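Local structure of putative lipoprotein (Bacteroides fragilis, 3QNK) at residues B[23-32]-B[80-90]; B[67-77]-B[497-505]. The protein is probably an outer-membrane SusD-family lipoprotein that helps capture glycans at the cell surface for uptake, although its own ligand is not established. All coordinates share one frame; numbering follows the deposited sequence.

Interaction 1: residues B[23-32]-B[80-90]; sequences YVNDLYSEIS and YYVKVRKCNRF. With ACT (acetate ion), chain I.
Y23, D26, L27 and E30 of helix 17-29 and the loop after it meet K83, K86 and F90 of helix 76-93 in a mostly buried, antiparallel helix-helix contact. The short axes approach to 10.2 Å, with N-to-C directions 158° apart. Toward F90 the packing is aromatic and aliphatic. The Y23 ring carries its hydroxyl to the backbone of the other helix, where Y23 OH donates to K86 O at 2.5 Å, in the carbonyl plane and on a lone pair. V24 CG2 lies 3.5 Å from F90 CE2, and L27 CD2 rests against K86 CB at 3.5 Å. Such antiparallel pairing fits the TPR-related alpha-alpha superhelix of SusD-like proteins.

Farther along, a four-residue salt-bridge network takes over. K86, extended beyond CG, reaches across so that NZ lies between two carboxylates, 3.0 Å from D26 OD2 on its syn side and 2.8 Å from E30 OE2 on its anti side, both somewhat out of plane. The E30 side chain, bent at chi2 (-60°), turns its other oxygen to K83. K83 bends only at its end (chi4 -72°), and its NZ donates to E30 O at 2.7 Å, to E30 OE1 and to S32 OG, three bonds that should fix the ammonium. Its CE sits over the centre of the Y80 ring, 3.5 Å above the plane, while Y80 OH donates to OXT of an acetate probably from the crystallisation liquor.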
loop_
_atom_site.group_PDB
_atom_site.type_symbol
_atom_site.label_atom_id
_atom_site.label_comp_id
_atom_site.label_asym_id
_atom_site.label_seq_id
_atom_site.Cartn_x
_atom_site.Cartn_y
_atom_site.Cartn_z
ATOM N N TYR B 23 -2.605 -20.011 -8.038
ATOM C CA TYR B 23 -1.486 -19.072 -8.013
ATOM C C TYR B 23 -1.585 -18.116 -9.207
ATOM O O TYR B 23 -1.444 -16.901 -9.035
ATOM C CB TYR B 23 -0.139 -19.831 -8.019
ATOM C CG TYR B 23 1.067 -18.967 -7.719
ATOM C CD1 TYR B 23 1.591 -18.103 -8.682
ATOM C CD2 TYR B 23 1.691 -19.015 -6.476
ATOM C CE1 TYR B 23 2.675 -17.278 -8.399
ATOM C CE2 TYR B 23 2.774 -18.190 -6.179
ATOM C CZ TYR B 23 3.266 -17.327 -7.147
ATOM O OH TYR B 23 4.353 -16.541 -6.877
ATOM N N VAL B 24 -1.847 -18.667 -10.416
ATOM C CA VAL B 24 -1.963 -17.881 -11.651
ATOM C C VAL B 24 -3.205 -16.965 -11.547
ATOM O O VAL B 24 -3.118 -15.808 -11.939
ATOM C CB VAL B 24 -1.950 -18.776 -12.905
ATOM C CG1 VAL B 24 -2.022 -17.957 -14.185
ATOM C CG2 VAL B 24 -0.705 -19.645 -12.925
ATOM N N ASN B 25 -4.304 -17.437 -10.914
ATOM C CA ASN B 25 -5.498 -16.607 -10.684
ATOM C C ASN B 25 -5.161 -15.410 -9.813
ATOM O O ASN B 25 -5.662 -14.306 -10.067
ATOM C CB ASN B 25 -6.623 -17.410 -10.024
ATOM C CG ASN B 25 -7.304 -18.459 -10.875
ATOM O OD1 ASN B 25 -6.915 -18.767 -12.018
ATOM N ND2 ASN B 25 -8.344 -19.046 -10.309
ATOM N N ASP B 26 -4.276 -15.623 -8.801
ATOM C CA ASP B 26 -3.802 -14.565 -7.911
ATOM C C ASP B 26 -3.002 -13.539 -8.694
ATOM O O ASP B 26 -3.107 -12.341 -8.416
ATOM C CB ASP B 26 -2.970 -15.154 -6.771
ATOM C CG ASP B 26 -2.548 -14.153 -5.715
ATOM O OD1 ASP B 26 -3.434 -13.473 -5.161
ATOM O OD2 ASP B 26 -1.328 -14.099 -5.394
ATOM N N LEU B 27 -2.217 -14.005 -9.692
ATOM C CA LEU B 27 -1.409 -13.120 -10.533
ATOM C C LEU B 27 -2.315 -12.276 -11.420
ATOM O O LEU B 27 -2.051 -11.088 -11.603
ATOM C CB LEU B 27 -0.379 -13.896 -11.369
ATOM C CG LEU B 27 0.726 -14.613 -10.610
ATOM C CD1 LEU B 27 1.485 -15.550 -11.519
ATOM C CD2 LEU B 27 1.689 -13.647 -10.021
ATOM N N TYR B 28 -3.403 -12.858 -11.924
ATOM C CA TYR B 28 -4.375 -12.098 -12.712
ATOM C C TYR B 28 -5.068 -11.076 -11.816
ATOM O O TYR B 28 -5.325 -9.956 -12.254
ATOM C CB TYR B 28 -5.423 -13.020 -13.357
ATOM C CG TYR B 28 -5.017 -13.629 -14.681
ATOM C CD1 TYR B 28 -5.108 -12.896 -15.868
ATOM C CD2 TYR B 28 -4.636 -14.969 -14.769
ATOM C CE1 TYR B 28 -4.779 -13.469 -17.101
ATOM C CE2 TYR B 28 -4.286 -15.545 -15.991
ATOM C CZ TYR B 28 -4.371 -14.797 -17.158
ATOM O OH TYR B 28 -4.024 -15.365 -18.367
ATOM N N SER B 29 -5.337 -11.451 -10.546
ATOM C CA SER B 29 -5.994 -10.581 -9.564
ATOM C C SER B 29 -5.113 -9.355 -9.232
ATOM O O SER B 29 -5.624 -8.340 -8.752
ATOM C CB SER B 29 -6.372 -11.367 -8.307
ATOM O OG SER B 29 -5.557 -11.069 -7.185
ATOM N N GLU B 30 -3.806 -9.437 -9.545
ATOM C CA GLU B 30 -2.867 -8.342 -9.336
ATOM C C GLU B 30 -3.015 -7.262 -10.409
ATOM O O GLU B 30 -2.387 -6.216 -10.285
ATOM C CB GLU B 30 -1.419 -8.845 -9.274
ATOM C CG GLU B 30 -1.052 -9.520 -7.962
ATOM C CD GLU B 30 -1.157 -8.725 -6.677
ATOM O OE1 GLU B 30 -1.135 -7.473 -6.726
ATOM O OE2 GLU B 30 -1.233 -9.369 -5.606
ATOM N N ILE B 31 -3.846 -7.484 -11.444
ATOM C CA ILE B 31 -4.083 -6.454 -12.455
ATOM C C ILE B 31 -4.893 -5.350 -11.771
ATOM O O ILE B 31 -5.972 -5.624 -11.217
ATOM C CB ILE B 31 -4.784 -6.996 -13.734
ATOM C CG1 ILE B 31 -3.923 -8.027 -14.466
ATOM C CG2 ILE B 31 -5.173 -5.832 -14.669
ATOM C CD1 ILE B 31 -4.730 -8.884 -15.441
ATOM N N SER B 32 -4.351 -4.128 -11.759
ATOM C CA SER B 32 -5.019 -2.998 -11.104
ATOM C C SER B 32 -5.669 -2.063 -12.111
ATOM O O SER B 32 -5.110 -1.810 -13.189
ATOM C CB SER B 32 -4.023 -2.202 -10.269
ATOM O OG SER B 32 -3.420 -3.017 -9.288
ATOM N N TYR B 80 4.029 -2.449 -7.924
ATOM C CA TYR B 80 4.290 -3.276 -9.079
ATOM C C TYR B 80 5.508 -4.190 -8.912
ATOM O O TYR B 80 5.531 -5.254 -9.524
ATOM C CB TYR B 80 4.356 -2.403 -10.336
ATOM C CG TYR B 80 2.963 -2.140 -10.861
ATOM C CD1 TYR B 80 2.071 -1.333 -10.157
ATOM C CD2 TYR B 80 2.476 -2.827 -11.963
ATOM C CE1 TYR B 80 0.758 -1.153 -10.589
ATOM C CE2 TYR B 80 1.157 -2.678 -12.385
ATOM C CZ TYR B 80 0.306 -1.825 -11.707
ATOM O OH TYR B 80 -0.988 -1.669 -12.145
ATOM N N TYR B 81 6.457 -3.853 -8.007
ATOM C CA TYR B 81 7.578 -4.765 -7.750
ATOM C C TYR B 81 7.108 -5.971 -6.958
ATOM O O TYR B 81 7.645 -7.063 -7.156
ATOM C CB TYR B 81 8.758 -4.058 -7.082
ATOM C CG TYR B 81 9.658 -3.394 -8.097
ATOM C CD1 TYR B 81 10.336 -4.147 -9.054
ATOM C CD2 TYR B 81 9.807 -2.010 -8.128
ATOM C CE1 TYR B 81 11.138 -3.540 -10.021
ATOM C CE2 TYR B 81 10.617 -1.386 -9.086
ATOM C CZ TYR B 81 11.277 -2.158 -10.033
ATOM O OH TYR B 81 12.079 -1.558 -10.970
ATOM N N VAL B 82 6.041 -5.808 -6.154
ATOM C CA VAL B 82 5.406 -6.906 -5.383
ATOM C C VAL B 82 4.798 -7.891 -6.382
ATOM O O VAL B 82 4.995 -9.104 -6.265
ATOM C CB VAL B 82 4.342 -6.370 -4.381
ATOM C CG1 VAL B 82 3.589 -7.503 -3.709
ATOM C CG2 VAL B 82 4.962 -5.465 -3.327
ATOM N N LYS B 83 4.085 -7.344 -7.404
ATOM C CA LYS B 83 3.422 -8.081 -8.486
ATOM C C LYS B 83 4.450 -8.857 -9.275
ATOM O O LYS B 83 4.260 -10.046 -9.549
ATOM C CB LYS B 83 2.642 -7.125 -9.411
ATOM C CG LYS B 83 1.575 -6.318 -8.711
ATOM C CD LYS B 83 0.820 -5.474 -9.731
ATOM C CE LYS B 83 0.063 -4.356 -9.071
ATOM N NZ LYS B 83 -1.140 -4.827 -8.305
ATOM N N VAL B 84 5.569 -8.188 -9.603
ATOM C CA VAL B 84 6.678 -8.786 -10.343
ATOM C C VAL B 84 7.295 -9.891 -9.485
ATOM O O VAL B 84 7.550 -10.968 -10.015
ATOM C CB VAL B 84 7.710 -7.731 -10.801
ATOM C CG1 VAL B 84 9.015 -8.389 -11.240
ATOM C CG2 VAL B 84 7.145 -6.872 -11.929
ATOM N N ARG B 85 7.466 -9.658 -8.160
ATOM C CA ARG B 85 8.030 -10.671 -7.256
ATOM C C ARG B 85 7.216 -11.981 -7.339
ATOM O O ARG B 85 7.814 -13.056 -7.448
ATOM C CB ARG B 85 8.105 -10.153 -5.819
ATOM C CG ARG B 85 8.826 -11.104 -4.856
ATOM C CD ARG B 85 8.852 -10.585 -3.428
ATOM N NE ARG B 85 9.721 -11.402 -2.587
ATOM C CZ ARG B 85 9.288 -12.339 -1.750
ATOM N NH1 ARG B 85 7.993 -12.579 -1.628
ATOM N NH2 ARG B 85 10.152 -13.049 -1.033
ATOM N N LYS B 86 5.865 -11.875 -7.358
ATOM C CA LYS B 86 4.948 -13.007 -7.448
ATOM C C LYS B 86 5.119 -13.757 -8.774
ATOM O O LYS B 86 5.037 -14.982 -8.774
ATOM C CB LYS B 86 3.507 -12.545 -7.265
ATOM C CG LYS B 86 3.164 -12.067 -5.850
ATOM C CD LYS B 86 1.675 -11.774 -5.733
ATOM C CE LYS B 86 1.260 -11.436 -4.324
ATOM N NZ LYS B 86 -0.211 -11.557 -4.157
ATOM N N CYS B 87 5.415 -13.046 -9.886
ATOM C CA CYS B 87 5.670 -13.666 -11.204
ATOM C C CYS B 87 6.960 -14.453 -11.176
ATOM O O CYS B 87 6.974 -15.614 -11.601
ATOM C CB CYS B 87 5.716 -12.629 -12.318
ATOM S SG CYS B 87 4.164 -11.737 -12.579
ATOM N N ASN B 88 8.055 -13.809 -10.689
ATOM C CA ASN B 88 9.405 -14.377 -10.601
ATOM C C ASN B 88 9.426 -15.633 -9.755
ATOM O O ASN B 88 10.189 -16.551 -10.061
ATOM C CB ASN B 88 10.387 -13.350 -10.058
ATOM C CG ASN B 88 10.621 -12.179 -10.975
ATOM O OD1 ASN B 88 10.453 -12.264 -12.197
ATOM N ND2 ASN B 88 11.039 -11.059 -10.396
ATOM N N ARG B 89 8.572 -15.690 -8.719
ATOM C CA ARG B 89 8.460 -16.880 -7.889
ATOM C C ARG B 89 7.888 -18.014 -8.694
ATOM O O ARG B 89 8.398 -19.125 -8.618
ATOM C CB ARG B 89 7.588 -16.617 -6.667
ATOM C CG ARG B 89 7.275 -17.885 -5.878
ATOM C CD ARG B 89 8.373 -18.278 -4.920
ATOM N NE ARG B 89 7.886 -18.178 -3.552
ATOM C CZ ARG B 89 8.445 -17.436 -2.602
ATOM N NH1 ARG B 89 9.528 -16.709 -2.866
ATOM N NH2 ARG B 89 7.920 -17.402 -1.386
ATOM N N PHE B 90 6.822 -17.739 -9.470
ATOM C CA PHE B 90 6.206 -18.740 -10.333
ATOM C C PHE B 90 7.295 -19.362 -11.202
ATOM O O PHE B 90 7.504 -20.588 -11.155
ATOM C CB PHE B 90 5.092 -18.117 -11.198
ATOM C CG PHE B 90 4.423 -19.106 -12.139
ATOM C CD1 PHE B 90 4.953 -19.361 -13.402
ATOM C CD2 PHE B 90 3.273 -19.788 -11.757
ATOM C CE1 PHE B 90 4.357 -20.296 -14.245
ATOM C CE2 PHE B 90 2.669 -20.703 -12.614
ATOM C CZ PHE B 90 3.200 -20.929 -13.858
HETATM C C ACT I . -2.535 -2.590 -15.739
HETATM O O ACT I . -3.734 -2.207 -15.891
HETATM O OXT ACT I . -2.074 -3.107 -14.583
HETATM C CH3 ACT I . -1.773 -2.417 -17.059
#

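Interaction 2: residues B[67-77]-B[497-505]; sequences SASDPQDDDVW and LTPVPHDEI. With PO4 (phosphate ion), chain H.
P71, D73 and W77 pack against T498, P499, V500 and P501 where the loop leading into helix 76-93 meets the extended run before helix 502-507. The dense part is apolar and rich in proline. P71 CB lies 3.7 Å from P499 CG. D73 sets its CB 3.6 Å from T498 CG2. With D73 CG lodged between the backbone N and the carbonyl carbon (chi1 64°), the D73 side chain crosses P501 at about a right angle; OD2 lies against P501 CG and has its hydrogen bond with Y126, outside the two segments. W77 closes this side: V500 CG1 stands over one face of its six-membered ring, 4.2 Å from the centroid and 2° off the normal, a CH-pi contact. The CG of E504, whose chain bends at chi2, approaches the indole obliquely, 3.4 Å from W77 NE1, while OE2 has its salt bridge with R507.

The side around A68, S69 and H502 is the more solvent-facing one, though A68 and H502 sit close; S69 and the end of the H502 ring are the loose part. One backbone hydrogen bond joins the segments, H502 N to A68 O at 2.9 Å, with the donor 56° out of the carbonyl plane. Beside it A68 CB meets the H502 ring at its edge, and a phosphate, probably from the crystallisation liquor, lies near S69, its O4 3.0 Å from H502 ND1. S67 OG accepts from D70 N, an ST motif in the turn carrying A68 and S69.

A type I' turn from D73 to V76 leads the chain into helix 76-93. Helix 101-126 lies alongside: its Y126 bonds W77 N and touches T498, and R125 joins T498 through the backbone. Q513 and N514, near the C-terminus, bond V500 O and T498 O.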
loop_
_atom_site.group_PDB
_atom_site.type_symbol
_atom_site.label_atom_id
_atom_site.label_comp_id
_atom_site.label_asym_id
_atom_site.label_seq_id
_atom_site.Cartn_x
_atom_site.Cartn_y
_atom_site.Cartn_z
ATOM N N SER B 67 7.398 16.436 -7.003
ATOM C CA SER B 67 8.805 16.390 -6.610
ATOM C C SER B 67 9.113 14.960 -6.247
ATOM O O SER B 67 8.201 14.148 -6.265
ATOM C CB SER B 67 9.068 17.344 -5.441
ATOM O OG SER B 67 8.433 17.017 -4.208
ATOM N N ALA B 68 10.367 14.623 -5.927
ATOM C CA ALA B 68 10.683 13.262 -5.521
ATOM C C ALA B 68 9.958 12.900 -4.185
ATOM O O ALA B 68 9.518 11.761 -3.997
ATOM C CB ALA B 68 12.176 13.113 -5.364
ATOM N N SER B 69 9.807 13.900 -3.291
ATOM C CA SER B 69 9.143 13.797 -1.988
ATOM C C SER B 69 7.613 13.707 -2.170
ATOM O O SER B 69 6.988 12.954 -1.432
ATOM C CB SER B 69 9.543 14.955 -1.086
ATOM O OG SER B 69 10.300 15.918 -1.803
ATOM N N ASP B 70 7.013 14.416 -3.165
ATOM C CA ASP B 70 5.594 14.249 -3.499
ATOM C C ASP B 70 5.520 13.830 -4.983
ATOM O O ASP B 70 5.302 14.681 -5.849
ATOM C CB ASP B 70 4.728 15.496 -3.183
ATOM C CG ASP B 70 3.211 15.235 -3.141
ATOM O OD1 ASP B 70 2.786 14.066 -3.361
ATOM O OD2 ASP B 70 2.455 16.184 -2.867
ATOM N N PRO B 71 5.803 12.541 -5.298
ATOM C CA PRO B 71 5.892 12.140 -6.706
ATOM C C PRO B 71 4.574 11.972 -7.439
ATOM O O PRO B 71 4.558 12.093 -8.665
ATOM C CB PRO B 71 6.667 10.822 -6.658
ATOM C CG PRO B 71 6.506 10.317 -5.326
ATOM C CD PRO B 71 6.162 11.425 -4.406
ATOM N N GLN B 72 3.503 11.651 -6.720
ATOM C CA GLN B 72 2.161 11.373 -7.237
ATOM C C GLN B 72 2.234 10.343 -8.373
ATOM O O GLN B 72 1.624 10.507 -9.431
ATOM C CB GLN B 72 1.431 12.666 -7.627
ATOM C CG GLN B 72 1.260 13.578 -6.411
ATOM C CD GLN B 72 0.336 14.748 -6.525
ATOM O OE1 GLN B 72 -0.327 15.012 -7.545
ATOM N NE2 GLN B 72 0.260 15.456 -5.423
ATOM N N ASP B 73 3.002 9.258 -8.115
ATOM C CA ASP B 73 3.288 8.140 -9.025
ATOM C C ASP B 73 2.239 7.051 -8.919
ATOM O O ASP B 73 2.320 6.044 -9.625
ATOM C CB ASP B 73 4.684 7.562 -8.718
ATOM C CG ASP B 73 4.873 6.928 -7.347
ATOM O OD1 ASP B 73 4.182 7.360 -6.385
ATOM O OD2 ASP B 73 5.710 5.989 -7.234
ATOM N N ASP B 74 1.247 7.263 -8.031
ATOM C CA ASP B 74 0.122 6.371 -7.758
ATOM C C ASP B 74 0.624 5.059 -7.158
ATOM O O ASP B 74 0.002 4.010 -7.356
ATOM C CB ASP B 74 -0.704 6.130 -9.042
ATOM C CG ASP B 74 -1.062 7.394 -9.817
ATOM O OD1 ASP B 74 -1.345 8.444 -9.161
ATOM O OD2 ASP B 74 -1.068 7.337 -11.073
ATOM N N ASP B 75 1.775 5.119 -6.447
ATOM C CA ASP B 75 2.467 4.020 -5.757
ATOM C C ASP B 75 2.810 2.887 -6.694
ATOM O O ASP B 75 2.923 1.732 -6.244
ATOM C CB ASP B 75 1.609 3.504 -4.584
ATOM C CG ASP B 75 1.305 4.558 -3.526
ATOM O OD1 ASP B 75 2.260 5.043 -2.876
ATOM O OD2 ASP B 75 0.112 4.852 -3.308
ATOM N N VAL B 76 2.990 3.205 -8.006
ATOM C CA VAL B 76 3.254 2.177 -9.013
ATOM C C VAL B 76 4.613 1.473 -8.751
ATOM O O VAL B 76 4.647 0.249 -8.786
ATOM C CB VAL B 76 3.075 2.679 -10.460
ATOM C CG1 VAL B 76 3.640 1.677 -11.491
ATOM C CG2 VAL B 76 1.591 2.905 -10.735
ATOM N N TRP B 77 5.679 2.223 -8.428
ATOM C CA TRP B 77 6.985 1.636 -8.131
ATOM C C TRP B 77 6.885 0.616 -6.957
ATOM O O TRP B 77 7.280 -0.543 -7.123
ATOM C CB TRP B 77 8.006 2.744 -7.820
ATOM C CG TRP B 77 9.424 2.256 -7.698
ATOM C CD1 TRP B 77 9.980 1.615 -6.634
ATOM C CD2 TRP B 77 10.477 2.425 -8.662
ATOM N NE1 TRP B 77 11.319 1.392 -6.862
ATOM C CE2 TRP B 77 11.650 1.864 -8.102
ATOM C CE3 TRP B 77 10.541 2.980 -9.956
ATOM C CZ2 TRP B 77 12.869 1.819 -8.795
ATOM C CZ3 TRP B 77 11.747 2.936 -10.640
ATOM C CH2 TRP B 77 12.895 2.362 -10.061
ATOM N N LEU B 497 8.648 12.170 -17.749
ATOM C CA LEU B 497 8.909 11.010 -16.893
ATOM C C LEU B 497 8.395 11.267 -15.489
ATOM O O LEU B 497 8.433 12.408 -15.029
ATOM C CB LEU B 497 10.407 10.666 -16.857
ATOM C CG LEU B 497 10.991 9.936 -18.084
ATOM C CD1 LEU B 497 12.446 9.608 -17.854
ATOM C CD2 LEU B 497 10.204 8.624 -18.397
ATOM N N THR B 498 7.902 10.214 -14.810
ATOM C CA THR B 498 7.400 10.257 -13.415
ATOM C C THR B 498 8.583 10.215 -12.438
ATOM O O THR B 498 9.504 9.431 -12.675
ATOM C CB THR B 498 6.419 9.100 -13.188
ATOM O OG1 THR B 498 5.335 9.306 -14.077
ATOM C CG2 THR B 498 5.885 9.025 -11.746
ATOM N N PRO B 499 8.634 11.032 -11.354
ATOM C CA PRO B 499 9.804 10.934 -10.444
ATOM C C PRO B 499 9.828 9.606 -9.700
ATOM O O PRO B 499 8.777 9.007 -9.423
ATOM C CB PRO B 499 9.624 12.103 -9.464
ATOM C CG PRO B 499 8.257 12.545 -9.579
ATOM C CD PRO B 499 7.645 12.016 -10.849
ATOM N N VAL B 500 11.029 9.108 -9.459
ATOM C CA VAL B 500 11.207 7.917 -8.642
ATOM C C VAL B 500 10.995 8.425 -7.203
ATOM O O VAL B 500 11.538 9.488 -6.856
ATOM C CB VAL B 500 12.588 7.232 -8.870
ATOM C CG1 VAL B 500 12.840 6.117 -7.858
ATOM C CG2 VAL B 500 12.733 6.715 -10.303
ATOM N N PRO B 501 10.177 7.747 -6.370
ATOM C CA PRO B 501 9.971 8.222 -4.982
ATOM C C PRO B 501 11.289 8.466 -4.233
ATOM O O PRO B 501 12.206 7.663 -4.326
ATOM C CB PRO B 501 9.167 7.086 -4.364
ATOM C CG PRO B 501 8.434 6.535 -5.502
ATOM C CD PRO B 501 9.406 6.523 -6.619
ATOM N N HIS B 502 11.400 9.615 -3.572
ATOM C CA HIS B 502 12.585 10.090 -2.845
ATOM C C HIS B 502 13.194 9.069 -1.908
ATOM O O HIS B 502 14.416 8.909 -1.900
ATOM C CB HIS B 502 12.226 11.331 -2.039
ATOM C CG HIS B 502 13.369 11.911 -1.260
ATOM N ND1 HIS B 502 14.382 12.632 -1.881
ATOM C CD2 HIS B 502 13.630 11.848 0.069
ATOM C CE1 HIS B 502 15.177 13.030 -0.910
ATOM N NE2 HIS B 502 14.779 12.564 0.277
ATOM N N ASP B 503 12.355 8.406 -1.096
ATOM C CA ASP B 503 12.824 7.452 -0.096
ATOM C C ASP B 503 13.515 6.273 -0.742
ATOM O O ASP B 503 14.435 5.712 -0.149
ATOM C CB ASP B 503 11.666 6.994 0.808
ATOM C CG ASP B 503 11.247 7.995 1.872
ATOM O OD1 ASP B 503 11.925 9.053 2.001
ATOM O OD2 ASP B 503 10.269 7.708 2.605
ATOM N N GLU B 504 13.105 5.933 -1.974
ATOM C CA GLU B 504 13.675 4.843 -2.758
ATOM C C GLU B 504 15.101 5.206 -3.216
ATOM O O GLU B 504 16.019 4.382 -3.103
ATOM C CB GLU B 504 12.763 4.540 -3.943
ATOM C CG GLU B 504 12.793 3.092 -4.368
ATOM C CD GLU B 504 12.102 2.082 -3.473
ATOM O OE1 GLU B 504 11.300 2.498 -2.603
ATOM O OE2 GLU B 504 12.336 0.867 -3.676
ATOM N N ILE B 505 15.278 6.455 -3.690
ATOM C CA ILE B 505 16.546 7.013 -4.167
ATOM C C ILE B 505 17.576 7.130 -3.034
ATOM O O ILE B 505 18.745 6.871 -3.288
ATOM C CB ILE B 505 16.308 8.415 -4.802
ATOM C CG1 ILE B 505 15.459 8.355 -6.058
ATOM C CG2 ILE B 505 17.623 9.186 -5.030
ATOM C CD1 ILE B 505 16.106 7.713 -7.260
HETATM P P PO4 H . 13.206 16.731 -3.139
HETATM O O1 PO4 H . 12.642 17.197 -4.543
HETATM O O2 PO4 H . 14.704 17.255 -2.892
HETATM O O3 PO4 H . 12.313 17.233 -1.975
HETATM O O4 PO4 H . 13.269 15.201 -2.925
#

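Helix 76-93 is common to both interactions, whose centres lie 22 Å apart: its first turn, with W77, enters interaction 2, while 80-90 serves interaction 1. Helix 101-126 packs on both regions, through residues such as V111 and M122 at interaction 1 and Y126 at interaction 2. Interaction 1 is the more buried and joins elements close in sequence, both in the N-terminal part of the chain, with lysine-carboxylate pairs beside an aromatic patch. Interaction 2 is partly buried and brings residues 497-505, near the C-terminus, against 67-77 from 420 residues earlier; proline packing, a CH-pi contact and a single backbone bond replace the salt bridges there.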